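Long-range contacts in putative uncharacterized protein (Cricetid herpesvirus 2, PDB 4ZKQ), which binds chemokines and probably acts as a viral decoy receptor that keeps them from host receptors: residues A[24-29]-A[52-57]; A[30-35]-A[339-344]; A[172-177]-A[325-330]; A[306-311]-A[381-386]. All blocks are in the same frame, centred on the assembly; numbering follows the deposited sequence.

The four contacts cluster where two beta-sheets meet. Contact 1 pairs strands 23-26 and 54-59 of one sheet, whereas contact 4 pairs strands 308-315 and 378-384 of the other. Contact 2 brings the loop after strand 23-26, and contact 3 the turn before 175-181, against strands 341-342 and 324-330 of the second sheet. Centres lie about 8 Å (2 and 3) to about 14 Å (2 and 4) apart. Along the chain contact 1 closes before contacts 3 and 4 open; contact 2 spans contact 3 and crosses 1 and 4. Disulfide Cys52-Cys177 ties contact 1 to contact 3, and salt bridge Lys54-Glu384 ties it to contact 4, fastening early and late parts of the chain.

Contact 1. Residues A[24-29]-A[52-57]; sequences QDILFR and CDKITY
Arg29 grips the carboxylate of Asp53 side-on, NE to OD1 at 2.8 Å and NH2 to OD2 at 2.9 Å. Its CG sits between the backbone N and the carbonyl carbon (chi1 62°), and the chain runs extended to NE. The first bond is almost straight (173°) and lies in the guanidinium plane, but it reaches OD1 from above the carboxylate, the two planes being 49° apart; NH2 instead meets the syn lone pair of OD2. A water donates to OD1 and to Leu27 O while accepting from Arg29 N. Gly175 N donates to Asp53 OD2, and Arg29 NH1 donates to Ala34 O. At the far end Tyr57 OH donates to Asp25 OD2 (2.6 Å), which approaches the ring edge. Lys54 NZ bonds weakly to Gln24 OE1 at 3.1 Å. Its main charge partner is Glu384, with Asp78 beside it, while Gln24 OE1 accepts from Lys215 and its NE2 donates to Glu384 and Ser385 O. Leu27 CD1 rests 3.7 Å from Cys52 CB and 3.9 Å from Ile55 CG2. Backbone bonds join the two strands: Asp25 N to Ile55 O and Ile55 N to Asp25 O (each 2.9 Å), then Leu27 N to Asp53 O. With Gln24-Thr56 and Ile26-Lys54 as flanking non-hydrogen-bonded pairs, this is an antiparallel edge of a mixed beta-sheet, 23-26 being its outermost strand within the chain.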
loop_
_atom_site.group_PDB
_atom_site.type_symbol
_atom_site.label_atom_id
_atom_site.label_comp_id
_atom_site.label_asym_id
_atom_site.label_seq_id
_atom_site.Cartn_x
_atom_site.Cartn_y
_atom_site.Cartn_z
ATOM N N GLN A 24 -3.913 11.504 -1.774
ATOM C CA GLN A 24 -3.838 10.556 -2.873
ATOM C C GLN A 24 -4.658 10.993 -4.077
ATOM O O GLN A 24 -5.673 11.680 -3.934
ATOM C CB GLN A 24 -4.288 9.170 -2.407
ATOM C CG GLN A 24 -5.743 9.091 -1.943
ATOM C CD GLN A 24 -6.165 7.677 -1.608
ATOM O OE1 GLN A 24 -5.436 6.941 -0.950
ATOM N NE2 GLN A 24 -7.347 7.284 -2.071
ATOM N N ASP A 25 -4.166 10.620 -5.255
ATOM C CA ASP A 25 -4.917 10.696 -6.505
ATOM C C ASP A 25 -5.232 9.292 -6.975
ATOM O O ASP A 25 -4.369 8.411 -6.900
ATOM C CB ASP A 25 -4.122 11.397 -7.608
ATOM C CG ASP A 25 -3.893 12.871 -7.331
ATOM O OD1 ASP A 25 -4.690 13.473 -6.585
ATOM O OD2 ASP A 25 -2.915 13.420 -7.875
ATOM N N ILE A 26 -6.444 9.083 -7.482
ATOM C CA ILE A 26 -6.722 7.904 -8.296
ATOM C C ILE A 26 -6.365 8.247 -9.738
ATOM O O ILE A 26 -6.761 9.293 -10.249
ATOM C CB ILE A 26 -8.194 7.461 -8.220
ATOM C CG1 ILE A 26 -8.662 7.417 -6.767
ATOM C CG2 ILE A 26 -8.386 6.102 -8.912
ATOM C CD1 ILE A 26 -7.818 6.524 -5.876
ATOM N N LEU A 27 -5.614 7.372 -10.389
ATOM C CA LEU A 27 -5.132 7.656 -11.733
ATOM C C LEU A 27 -5.956 6.873 -12.744
ATOM O O LEU A 27 -6.717 5.978 -12.381
ATOM C CB LEU A 27 -3.644 7.313 -11.849
ATOM C CG LEU A 27 -2.754 8.059 -10.843
ATOM C CD1 LEU A 27 -1.341 7.472 -10.786
ATOM C CD2 LEU A 27 -2.687 9.546 -11.141
ATOM N N PHE A 28 -5.802 7.223 -14.015
ATOM C CA PHE A 28 -6.516 6.545 -15.087
ATOM C C PHE A 28 -5.529 6.179 -16.185
ATOM O O PHE A 28 -5.406 6.891 -17.178
ATOM C CB PHE A 28 -7.633 7.456 -15.626
ATOM C CG PHE A 28 -8.673 6.748 -16.464
ATOM C CD1 PHE A 28 -8.814 5.371 -16.436
ATOM C CD2 PHE A 28 -9.513 7.481 -17.287
ATOM C CE1 PHE A 28 -9.775 4.741 -17.209
ATOM C CE2 PHE A 28 -10.471 6.854 -18.060
ATOM C CZ PHE A 28 -10.599 5.486 -18.022
ATOM N N ARG A 29 -4.804 5.077 -16.017
ATOM C CA ARG A 29 -3.774 4.755 -16.989
ATOM C C ARG A 29 -4.407 4.154 -18.242
ATOM O O ARG A 29 -5.475 3.536 -18.201
ATOM C CB ARG A 29 -2.718 3.815 -16.407
ATOM C CG ARG A 29 -3.196 2.469 -15.968
ATOM C CD ARG A 29 -1.994 1.701 -15.450
ATOM N NE ARG A 29 -2.350 0.598 -14.563
ATOM C CZ ARG A 29 -1.825 -0.625 -14.608
ATOM N NH1 ARG A 29 -0.920 -0.965 -15.525
ATOM N NH2 ARG A 29 -2.218 -1.526 -13.724
ATOM N N CYS A 52 0.793 2.907 -12.652
ATOM C CA CYS A 52 0.106 3.212 -11.396
ATOM C C CYS A 52 -1.389 3.449 -11.584
ATOM O O CYS A 52 -1.797 4.129 -12.517
ATOM C CB CYS A 52 0.738 4.445 -10.744
ATOM S SG CYS A 52 2.434 4.183 -10.131
ATOM N N ASP A 53 -2.193 2.902 -10.672
ATOM C CA ASP A 53 -3.640 3.108 -10.679
ATOM C C ASP A 53 -4.038 4.091 -9.589
ATOM O O ASP A 53 -5.125 4.664 -9.614
ATOM C CB ASP A 53 -4.363 1.768 -10.506
ATOM C CG ASP A 53 -4.054 0.800 -11.631
ATOM O OD1 ASP A 53 -4.445 1.107 -12.776
ATOM O OD2 ASP A 53 -3.400 -0.242 -11.386
ATOM N N LYS A 54 -3.121 4.312 -8.656
ATOM C CA LYS A 54 -3.351 5.206 -7.545
ATOM C C LYS A 54 -1.997 5.686 -7.044
ATOM O O LYS A 54 -1.017 4.945 -7.122
ATOM C CB LYS A 54 -4.137 4.477 -6.451
ATOM C CG LYS A 54 -3.975 5.020 -5.051
ATOM C CD LYS A 54 -4.865 4.258 -4.074
ATOM C CE LYS A 54 -4.386 4.431 -2.655
ATOM N NZ LYS A 54 -5.379 3.951 -1.666
ATOM N N ILE A 55 -1.931 6.916 -6.540
ATOM C CA ILE A 55 -0.679 7.417 -5.997
ATOM C C ILE A 55 -0.894 8.262 -4.738
ATOM O O ILE A 55 -1.809 9.077 -4.662
ATOM C CB ILE A 55 0.096 8.221 -7.053
ATOM C CG1 ILE A 55 1.506 8.546 -6.543
ATOM C CG2 ILE A 55 -0.668 9.479 -7.459
ATOM C CD1 ILE A 55 2.446 8.984 -7.640
ATOM N N THR A 56 -0.043 8.017 -3.749
ATOM C CA THR A 56 -0.053 8.744 -2.489
ATOM C C THR A 56 1.187 9.618 -2.457
ATOM O O THR A 56 2.269 9.160 -2.807
ATOM C CB THR A 56 -0.065 7.789 -1.283
ATOM O OG1 THR A 56 -1.330 7.113 -1.218
ATOM C CG2 THR A 56 0.170 8.538 0.045
ATOM N N TYR A 57 1.018 10.882 -2.076
ATOM C CA TYR A 57 2.129 11.821 -1.988
ATOM C C TYR A 57 2.548 12.011 -0.530
ATOM O O TYR A 57 1.701 12.078 0.362
ATOM C CB TYR A 57 1.745 13.174 -2.591
ATOM C CG TYR A 57 1.176 13.099 -3.980
ATOM C CD1 TYR A 57 2.011 13.058 -5.092
ATOM C CD2 TYR A 57 -0.198 13.082 -4.190
ATOM C CE1 TYR A 57 1.491 12.994 -6.372
ATOM C CE2 TYR A 57 -0.723 13.016 -5.465
ATOM C CZ TYR A 57 0.125 12.973 -6.551
ATOM O OH TYR A 57 -0.394 12.916 -7.827
HETATM O O HOH W 1 -5.846 3.327 -13.728
#

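Contact 2. Residues A[30-35]-A[339-344]; sequences KDRQAT and VPRRIM
A bend at chi3 (-65°) turns NE of Arg32 off the line of its chain, while Arg341 folds at chi2 (-80°), which carries its CD away from an extended course. The result is a guanidinium laid flat against an aliphatic carbon: Arg341 CB sits over the centre of the Arg32 group, 3.4 Å from CZ, and Arg341 CG is 3.8 Å from Arg32 NH1. The two guanidinium planes stand 90° apart, and Arg32 NH2 comes to the edge of the Arg341 group, 4.2 Å from its NE. Two like charges at that distance would be expected to repel, yet the Arg341 end has acceptors to hold it: NH1 donates to Val339 O at 2.9 Å, on a lone pair in the carbonyl plane, and also to Arg336 O, while NH2 donates to Arg335 O. Arg32 itself is presented by a type I beta turn from Asp31 to Ala34, closed by Ala34 N to Asp31 O at 3.1 Å. An Asx turn is superimposed on it, Asp31 OD1 accepting from Gln33 N at 2.9 Å. This loop, between strand 23-26 and helix 44-51, thereby meets the short strand 341-342. That strand and the residue after it, Ile343, bond to 324-330 through Arg341 with Val329 and Ile343 with Ala327. At Ile343, Arg32 O and Ile343 O, two acceptors, come within 3.3 Å, and Arg32 O lies 4.1 Å from Ile343 CG2. Ile343 also packs on Ala327 and Val329.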
loop_
_atom_site.group_PDB
_atom_site.type_symbol
_atom_site.label_atom_id
_atom_site.label_comp_id
_atom_site.label_asym_id
_atom_site.label_seq_id
_atom_site.Cartn_x
_atom_site.Cartn_y
_atom_site.Cartn_z
ATOM N N LYS A 30 -3.726 4.371 -19.359
ATOM C CA LYS A 30 -4.206 3.994 -20.680
ATOM C C LYS A 30 -4.245 2.480 -20.853
ATOM O O LYS A 30 -5.180 1.939 -21.445
ATOM C CB LYS A 30 -3.291 4.640 -21.728
ATOM C CG LYS A 30 -3.729 4.529 -23.167
ATOM C CD LYS A 30 -2.931 5.504 -24.035
ATOM C CE LYS A 30 -1.433 5.221 -23.980
ATOM N NZ LYS A 30 -0.653 6.088 -24.910
ATOM N N ASP A 31 -3.231 1.806 -20.317
ATOM C CA ASP A 31 -3.057 0.364 -20.481
ATOM C C ASP A 31 -2.921 -0.341 -19.137
ATOM O O ASP A 31 -1.851 -0.351 -18.521
ATOM C CB ASP A 31 -1.827 0.080 -21.344
ATOM C CG ASP A 31 -1.615 -1.405 -21.605
ATOM O OD1 ASP A 31 -2.469 -2.232 -21.225
ATOM O OD2 ASP A 31 -0.581 -1.742 -22.208
ATOM N N ARG A 32 -4.007 -0.956 -18.697
ATOM C CA ARG A 32 -4.027 -1.612 -17.398
ATOM C C ARG A 32 -3.283 -2.947 -17.396
ATOM O O ARG A 32 -3.232 -3.629 -16.370
ATOM C CB ARG A 32 -5.466 -1.806 -16.942
ATOM C CG ARG A 32 -6.113 -0.515 -16.479
ATOM C CD ARG A 32 -7.600 -0.689 -16.260
ATOM N NE ARG A 32 -8.301 -0.984 -17.507
ATOM C CZ ARG A 32 -8.794 -0.066 -18.333
ATOM N NH1 ARG A 32 -8.675 1.230 -18.063
ATOM N NH2 ARG A 32 -9.414 -0.450 -19.443
ATOM N N GLN A 33 -2.708 -3.318 -18.538
ATOM C CA GLN A 33 -1.876 -4.516 -18.620
ATOM C C GLN A 33 -0.390 -4.153 -18.622
ATOM O O GLN A 33 0.466 -5.035 -18.603
ATOM C CB GLN A 33 -2.225 -5.332 -19.872
ATOM C CG GLN A 33 -3.532 -6.110 -19.753
ATOM C CD GLN A 33 -4.746 -5.204 -19.669
ATOM O OE1 GLN A 33 -4.968 -4.367 -20.543
ATOM N NE2 GLN A 33 -5.539 -5.365 -18.610
ATOM N N ALA A 34 -0.088 -2.856 -18.639
ATOM C CA ALA A 34 1.303 -2.403 -18.665
ATOM C C ALA A 34 2.006 -2.797 -17.377
ATOM O O ALA A 34 1.378 -2.890 -16.326
ATOM C CB ALA A 34 1.385 -0.894 -18.879
ATOM N N THR A 35 3.310 -3.037 -17.473
ATOM C CA THR A 35 4.112 -3.477 -16.336
ATOM C C THR A 35 5.447 -2.753 -16.318
ATOM O O THR A 35 5.875 -2.194 -17.327
ATOM C CB THR A 35 4.387 -4.991 -16.379
ATOM O OG1 THR A 35 5.150 -5.292 -17.551
ATOM C CG2 THR A 35 3.091 -5.786 -16.399
ATOM N N VAL A 339 -18.435 2.795 -15.726
ATOM C CA VAL A 339 -18.347 1.370 -16.039
ATOM C C VAL A 339 -17.001 0.831 -15.550
ATOM O O VAL A 339 -15.960 1.271 -16.034
ATOM C CB VAL A 339 -18.484 1.101 -17.550
ATOM C CG1 VAL A 339 -18.330 -0.389 -17.844
ATOM C CG2 VAL A 339 -19.820 1.616 -18.065
ATOM N N PRO A 340 -17.013 -0.117 -14.589
ATOM C CA PRO A 340 -15.747 -0.638 -14.057
ATOM C C PRO A 340 -14.861 -1.303 -15.103
ATOM O O PRO A 340 -15.337 -2.088 -15.924
ATOM C CB PRO A 340 -16.199 -1.665 -13.007
ATOM C CG PRO A 340 -17.549 -1.234 -12.606
ATOM C CD PRO A 340 -18.169 -0.672 -13.860
ATOM N N ARG A 341 -13.577 -0.952 -15.068
ATOM C CA ARG A 341 -12.553 -1.593 -15.881
ATOM C C ARG A 341 -11.734 -2.530 -15.008
ATOM O O ARG A 341 -11.045 -2.082 -14.100
ATOM C CB ARG A 341 -11.616 -0.558 -16.515
ATOM C CG ARG A 341 -12.261 0.761 -16.956
ATOM C CD ARG A 341 -12.948 0.612 -18.277
ATOM N NE ARG A 341 -12.900 1.849 -19.056
ATOM C CZ ARG A 341 -13.860 2.770 -19.104
ATOM N NH1 ARG A 341 -14.980 2.641 -18.403
ATOM N NH2 ARG A 341 -13.697 3.838 -19.868
ATOM N N ARG A 342 -11.801 -3.822 -15.290
ATOM C CA ARG A 342 -11.017 -4.808 -14.567
ATOM C C ARG A 342 -9.536 -4.604 -14.849
ATOM O O ARG A 342 -9.142 -4.360 -15.993
ATOM C CB ARG A 342 -11.455 -6.209 -14.974
ATOM C CG ARG A 342 -11.140 -7.298 -13.972
ATOM C CD ARG A 342 -11.657 -8.642 -14.475
ATOM N NE ARG A 342 -13.078 -8.588 -14.821
ATOM C CZ ARG A 342 -13.750 -9.571 -15.412
ATOM N NH1 ARG A 342 -13.138 -10.703 -15.738
ATOM N NH2 ARG A 342 -15.039 -9.420 -15.682
ATOM N N ILE A 343 -8.710 -4.690 -13.813
ATOM C CA ILE A 343 -7.290 -4.409 -13.983
ATOM C C ILE A 343 -6.542 -5.635 -14.500
ATOM O O ILE A 343 -5.731 -5.527 -15.430
ATOM C CB ILE A 343 -6.664 -3.898 -12.679
ATOM C CG1 ILE A 343 -7.138 -2.465 -12.434
ATOM C CG2 ILE A 343 -5.148 -3.936 -12.775
ATOM C CD1 ILE A 343 -6.602 -1.812 -11.180
ATOM N N MET A 344 -6.806 -6.806 -13.929
ATOM C CA MET A 344 -6.210 -8.004 -14.522
ATOM C C MET A 344 -7.167 -8.682 -15.488
ATOM O O MET A 344 -8.339 -8.316 -15.572
ATOM C CB MET A 344 -5.757 -8.989 -13.459
ATOM C CG MET A 344 -4.410 -8.628 -12.852
ATOM S SD MET A 344 -3.648 -9.929 -11.854
ATOM C CE MET A 344 -1.924 -9.420 -11.919
#

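Contact 3. Residues A[172-177]-A[325-330]; sequences SGAGVC and SCAFVI
Ser172 meets Ser325, Cys326 and Ala327 of strand 324-330 with its short side chain. The tight part is its CB-OG arm. Ser172 CB is 3.3 Å from Ser325 OG. The same Ser172 CB is 3.5 Å from Cys326 C, and Ser172 OG lies 3.5 Å from Ala327 CB. Close by, the methyl groups of Ala174 and Ala327 face each other at 3.8 Å (CB to CB). With OG between the backbone N and the carbonyl carbon (chi1 69°), the hydroxyl turns back on its own chain and accepts from Ala174 N at 3.0 Å, the bond nearly straight at 162°. That is an ST turn, and it bends the chain into strand 175-181 by way of Gly173, whose positive phi would press a CB against the preceding carbonyl. No direct hydrogen bond crosses the contact; the looser part is filled by two waters. One donates to Ser172 O and accepts from Ala327 N at 2.9 Å; the other accepts from Ser172 N and is hydrogen-bonded to Ser325 OG at 3.0 Å. Ser325 OG also has a weak bond to Val312 O. Beyond Ala174 the segments part: Gly175 and Cys177 turn to Asp53, Lys54 and Thr56 of the neighbouring strand, and Cys177 is joined to Cys52, while Cys326 pairs with Cys347. The loop leading into strand 175-181 thus meets strand 324-330 through small side chains: Ser172 CB and OG and one methyl pair supply the direct packing, and bridging water, instead of strand-to-strand bonds, satisfies backbone groups on both sides.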
loop_
_atom_site.group_PDB
_atom_site.type_symbol
_atom_site.label_atom_id
_atom_site.label_comp_id
_atom_site.label_asym_id
_atom_site.label_seq_id
_atom_site.Cartn_x
_atom_site.Cartn_y
_atom_site.Cartn_z
ATOM N N SER A 172 -4.142 -8.271 -6.710
ATOM C CA SER A 172 -5.141 -7.939 -7.722
ATOM C C SER A 172 -4.539 -7.549 -9.071
ATOM O O SER A 172 -5.206 -7.630 -10.099
ATOM C CB SER A 172 -6.003 -6.780 -7.244
ATOM O OG SER A 172 -5.224 -5.595 -7.197
ATOM N N GLY A 173 -3.293 -7.089 -9.048
ATOM C CA GLY A 173 -2.678 -6.485 -10.218
ATOM C C GLY A 173 -2.700 -4.965 -10.173
ATOM O O GLY A 173 -2.060 -4.303 -10.991
ATOM N N ALA A 174 -3.432 -4.402 -9.215
ATOM C CA ALA A 174 -3.498 -2.950 -9.079
ATOM C C ALA A 174 -2.120 -2.378 -8.755
ATOM O O ALA A 174 -1.376 -2.943 -7.952
ATOM C CB ALA A 174 -4.500 -2.563 -8.008
ATOM N N GLY A 175 -1.788 -1.259 -9.393
ATOM C CA GLY A 175 -0.553 -0.554 -9.121
ATOM C C GLY A 175 -0.778 0.537 -8.096
ATOM O O GLY A 175 -1.291 1.614 -8.415
ATOM N N VAL A 176 -0.405 0.250 -6.855
ATOM C CA VAL A 176 -0.594 1.189 -5.762
ATOM C C VAL A 176 0.734 1.853 -5.446
ATOM O O VAL A 176 1.653 1.223 -4.929
ATOM C CB VAL A 176 -1.156 0.489 -4.526
ATOM C CG1 VAL A 176 -1.336 1.472 -3.396
ATOM C CG2 VAL A 176 -2.484 -0.146 -4.875
ATOM N N CYS A 177 0.824 3.138 -5.763
ATOM C CA CYS A 177 2.104 3.817 -5.751
ATOM C C CYS A 177 2.210 4.889 -4.687
ATOM O O CYS A 177 1.208 5.409 -4.196
ATOM C CB CYS A 177 2.369 4.417 -7.122
ATOM S SG CYS A 177 2.378 3.138 -8.392
ATOM N N SER A 325 -8.219 -11.935 -5.131
ATOM C CA SER A 325 -8.248 -10.477 -5.199
ATOM C C SER A 325 -8.418 -9.974 -6.630
ATOM O O SER A 325 -7.833 -10.518 -7.564
ATOM C CB SER A 325 -6.965 -9.890 -4.603
ATOM O OG SER A 325 -7.031 -8.476 -4.555
ATOM N N CYS A 326 -9.230 -8.935 -6.776
ATOM C CA CYS A 326 -9.443 -8.262 -8.047
ATOM C C CYS A 326 -9.491 -6.765 -7.788
ATOM O O CYS A 326 -9.742 -6.337 -6.657
ATOM C CB CYS A 326 -10.740 -8.733 -8.712
ATOM S SG CYS A 326 -10.867 -10.528 -8.846
ATOM N N ALA A 327 -9.253 -5.973 -8.827
ATOM C CA ALA A 327 -9.374 -4.527 -8.711
ATOM C C ALA A 327 -9.969 -3.947 -9.985
ATOM O O ALA A 327 -9.798 -4.514 -11.061
ATOM C CB ALA A 327 -8.027 -3.900 -8.406
ATOM N N PHE A 328 -10.683 -2.835 -9.839
ATOM C CA PHE A 328 -11.380 -2.192 -10.944
ATOM C C PHE A 328 -11.153 -0.699 -10.906
ATOM O O PHE A 328 -11.216 -0.094 -9.837
ATOM C CB PHE A 328 -12.883 -2.469 -10.882
ATOM C CG PHE A 328 -13.218 -3.910 -10.762
ATOM C CD1 PHE A 328 -13.256 -4.518 -9.519
ATOM C CD2 PHE A 328 -13.492 -4.665 -11.889
ATOM C CE1 PHE A 328 -13.562 -5.853 -9.402
ATOM C CE2 PHE A 328 -13.802 -5.998 -11.777
ATOM C CZ PHE A 328 -13.837 -6.594 -10.529
ATOM N N VAL A 329 -10.885 -0.112 -12.068
ATOM C CA VAL A 329 -10.851 1.340 -12.203
ATOM C C VAL A 329 -12.181 1.807 -12.774
ATOM O O VAL A 329 -12.644 1.281 -13.783
ATOM C CB VAL A 329 -9.712 1.824 -13.122
ATOM C CG1 VAL A 329 -9.519 3.330 -12.965
ATOM C CG2 VAL A 329 -8.426 1.096 -12.818
ATOM N N ILE A 330 -12.785 2.797 -12.128
ATOM C CA ILE A 330 -14.098 3.281 -12.524
ATOM C C ILE A 330 -14.021 4.771 -12.808
ATOM O O ILE A 330 -14.112 5.587 -11.890
ATOM C CB ILE A 330 -15.166 3.024 -11.442
ATOM C CG1 ILE A 330 -15.065 1.591 -10.909
ATOM C CG2 ILE A 330 -16.552 3.305 -12.010
ATOM C CD1 ILE A 330 -16.012 1.288 -9.771
HETATM O O HOH W 2 -7.950 -7.315 -11.029
HETATM O O HOH W 3 -4.353 -7.405 -3.737
#

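Contact 4. Residues A[306-311]-A[381-386]; sequences EPVLAS and LKMESG
Leu309 and Glu384 form a hydrogen-bonded antiparallel pair, with Leu309 N to Glu384 O at 2.9 Å and Glu384 N to Leu309 O at 3.0 Å, and their side chains lie alongside each other, pointing the same way. From CB, the Glu384 chain turns to put CG between the backbone N and the carbonyl carbon (chi1 57°), which brings CG to 3.7 Å from Leu309 O, with Leu309 CB close by. Beyond CG the chain is extended, carrying the carboxylate alongside the leucine. OE2 stops 3.9 Å from Leu309 CD2 and takes a water at 2.7 Å that also touches Leu309 O and Ser311 OG. Lys382 NZ is a long 3.9 Å from OE2 and bonds instead to Thr80 OG1 and Ile79 O. OE1 has Lys54 and Gln24 as its partners. The opposite face is apolar: Met383 CG lies 4.0 Å from Ala310 CB, and Met383 CE comes near Val308 CG1. Lys382 N to Ser311 O, at 2.8 Å and 173°, repeats the backbone pattern of antiparallel strands 308-315 and 378-384, which meet in a larger mixed sheet. Along this pair of strands Glu384, Lys382 and Ser311 share one face with Leu309, while Ala310 and Met383 pack on the other, and the basic partner of OE1 probably stabilises the buried carboxylate charge where it meets the neighbouring sheet.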
loop_
_atom_site.group_PDB
_atom_site.type_symbol
_atom_site.label_atom_id
_atom_site.label_comp_id
_atom_site.label_asym_id
_atom_site.label_seq_id
_atom_site.Cartn_x
_atom_site.Cartn_y
_atom_site.Cartn_z
ATOM N N GLU A 306 -12.539 12.587 -11.419
ATOM C CA GLU A 306 -11.467 11.601 -11.434
ATOM C C GLU A 306 -12.032 10.216 -11.162
ATOM O O GLU A 306 -13.186 10.080 -10.755
ATOM C CB GLU A 306 -10.398 11.949 -10.399
ATOM C CG GLU A 306 -9.906 13.375 -10.489
ATOM C CD GLU A 306 -9.435 13.741 -11.883
ATOM O OE1 GLU A 306 -8.756 12.907 -12.519
ATOM O OE2 GLU A 306 -9.752 14.858 -12.349
ATOM N N PRO A 307 -11.222 9.177 -11.387
ATOM C CA PRO A 307 -11.761 7.833 -11.203
ATOM C C PRO A 307 -11.926 7.414 -9.751
ATOM O O PRO A 307 -11.408 8.039 -8.817
ATOM C CB PRO A 307 -10.720 6.939 -11.891
ATOM C CG PRO A 307 -9.905 7.848 -12.725
ATOM C CD PRO A 307 -9.891 9.143 -12.012
ATOM N N VAL A 308 -12.671 6.328 -9.597
ATOM C CA VAL A 308 -12.778 5.598 -8.349
ATOM C C VAL A 308 -12.060 4.270 -8.537
ATOM O O VAL A 308 -12.206 3.624 -9.582
ATOM C CB VAL A 308 -14.258 5.377 -7.949
ATOM C CG1 VAL A 308 -14.423 4.194 -6.976
ATOM C CG2 VAL A 308 -14.839 6.653 -7.358
ATOM N N LEU A 309 -11.260 3.888 -7.545
ATOM C CA LEU A 309 -10.573 2.608 -7.548
ATOM C C LEU A 309 -11.320 1.665 -6.628
ATOM O O LEU A 309 -11.619 2.018 -5.487
ATOM C CB LEU A 309 -9.122 2.751 -7.092
ATOM C CG LEU A 309 -8.297 1.466 -7.068
ATOM C CD1 LEU A 309 -8.035 0.948 -8.476
ATOM C CD2 LEU A 309 -6.986 1.684 -6.335
ATOM N N ALA A 310 -11.642 0.480 -7.134
ATOM C CA ALA A 310 -12.314 -0.531 -6.334
ATOM C C ALA A 310 -11.387 -1.723 -6.163
ATOM O O ALA A 310 -10.895 -2.275 -7.146
ATOM C CB ALA A 310 -13.636 -0.951 -6.985
ATOM N N SER A 311 -11.120 -2.089 -4.909
ATOM C CA SER A 311 -10.307 -3.256 -4.595
ATOM C C SER A 311 -11.172 -4.232 -3.826
ATOM O O SER A 311 -11.842 -3.839 -2.878
ATOM C CB SER A 311 -9.081 -2.880 -3.757
ATOM O OG SER A 311 -8.376 -1.788 -4.311
ATOM N N LEU A 381 -14.407 -5.218 0.431
ATOM C CA LEU A 381 -14.491 -4.327 -0.718
ATOM C C LEU A 381 -14.143 -2.923 -0.281
ATOM O O LEU A 381 -14.752 -2.395 0.646
ATOM C CB LEU A 381 -15.897 -4.349 -1.324
ATOM C CG LEU A 381 -16.192 -3.297 -2.396
ATOM C CD1 LEU A 381 -15.349 -3.560 -3.644
ATOM C CD2 LEU A 381 -17.674 -3.279 -2.731
ATOM N N LYS A 382 -13.166 -2.320 -0.947
ATOM C CA LYS A 382 -12.868 -0.916 -0.724
ATOM C C LYS A 382 -13.053 -0.157 -2.027
ATOM O O LYS A 382 -12.651 -0.616 -3.092
ATOM C CB LYS A 382 -11.449 -0.720 -0.192
ATOM C CG LYS A 382 -11.114 0.746 0.070
ATOM C CD LYS A 382 -9.831 0.930 0.863
ATOM C CE LYS A 382 -8.619 0.479 0.082
ATOM N NZ LYS A 382 -7.354 0.870 0.768
ATOM N N MET A 383 -13.691 0.999 -1.918
ATOM C CA MET A 383 -13.902 1.891 -3.045
ATOM C C MET A 383 -13.459 3.275 -2.599
ATOM O O MET A 383 -13.844 3.737 -1.526
ATOM C CB MET A 383 -15.367 1.879 -3.483
ATOM C CG MET A 383 -15.857 0.509 -3.945
ATOM S SD MET A 383 -17.555 0.504 -4.556
ATOM C CE MET A 383 -17.397 1.496 -6.041
ATOM N N GLU A 384 -12.624 3.925 -3.403
ATOM C CA GLU A 384 -12.017 5.184 -2.993
ATOM C C GLU A 384 -11.818 6.145 -4.153
ATOM O O GLU A 384 -11.498 5.744 -5.274
ATOM C CB GLU A 384 -10.665 4.928 -2.319
ATOM C CG GLU A 384 -9.687 4.155 -3.188
ATOM C CD GLU A 384 -8.448 3.703 -2.437
ATOM O OE1 GLU A 384 -7.922 4.488 -1.628
ATOM O OE2 GLU A 384 -7.995 2.560 -2.668
ATOM N N SER A 385 -12.013 7.421 -3.850
ATOM C CA SER A 385 -11.604 8.513 -4.709
ATOM C C SER A 385 -10.351 9.116 -4.107
ATOM O O SER A 385 -9.718 8.507 -3.252
ATOM C CB SER A 385 -12.708 9.559 -4.815
ATOM O OG SER A 385 -12.986 10.098 -3.538
ATOM N N GLY A 386 -10.008 10.320 -4.540
ATOM C CA GLY A 386 -8.887 11.036 -3.962
ATOM C C GLY A 386 -9.158 11.550 -2.562
ATOM O O GLY A 386 -8.224 11.757 -1.786
HETATM O O HOH W 4 -10.900 10.502 -7.529
HETATM O O HOH W 5 -9.579 0.599 -3.570
#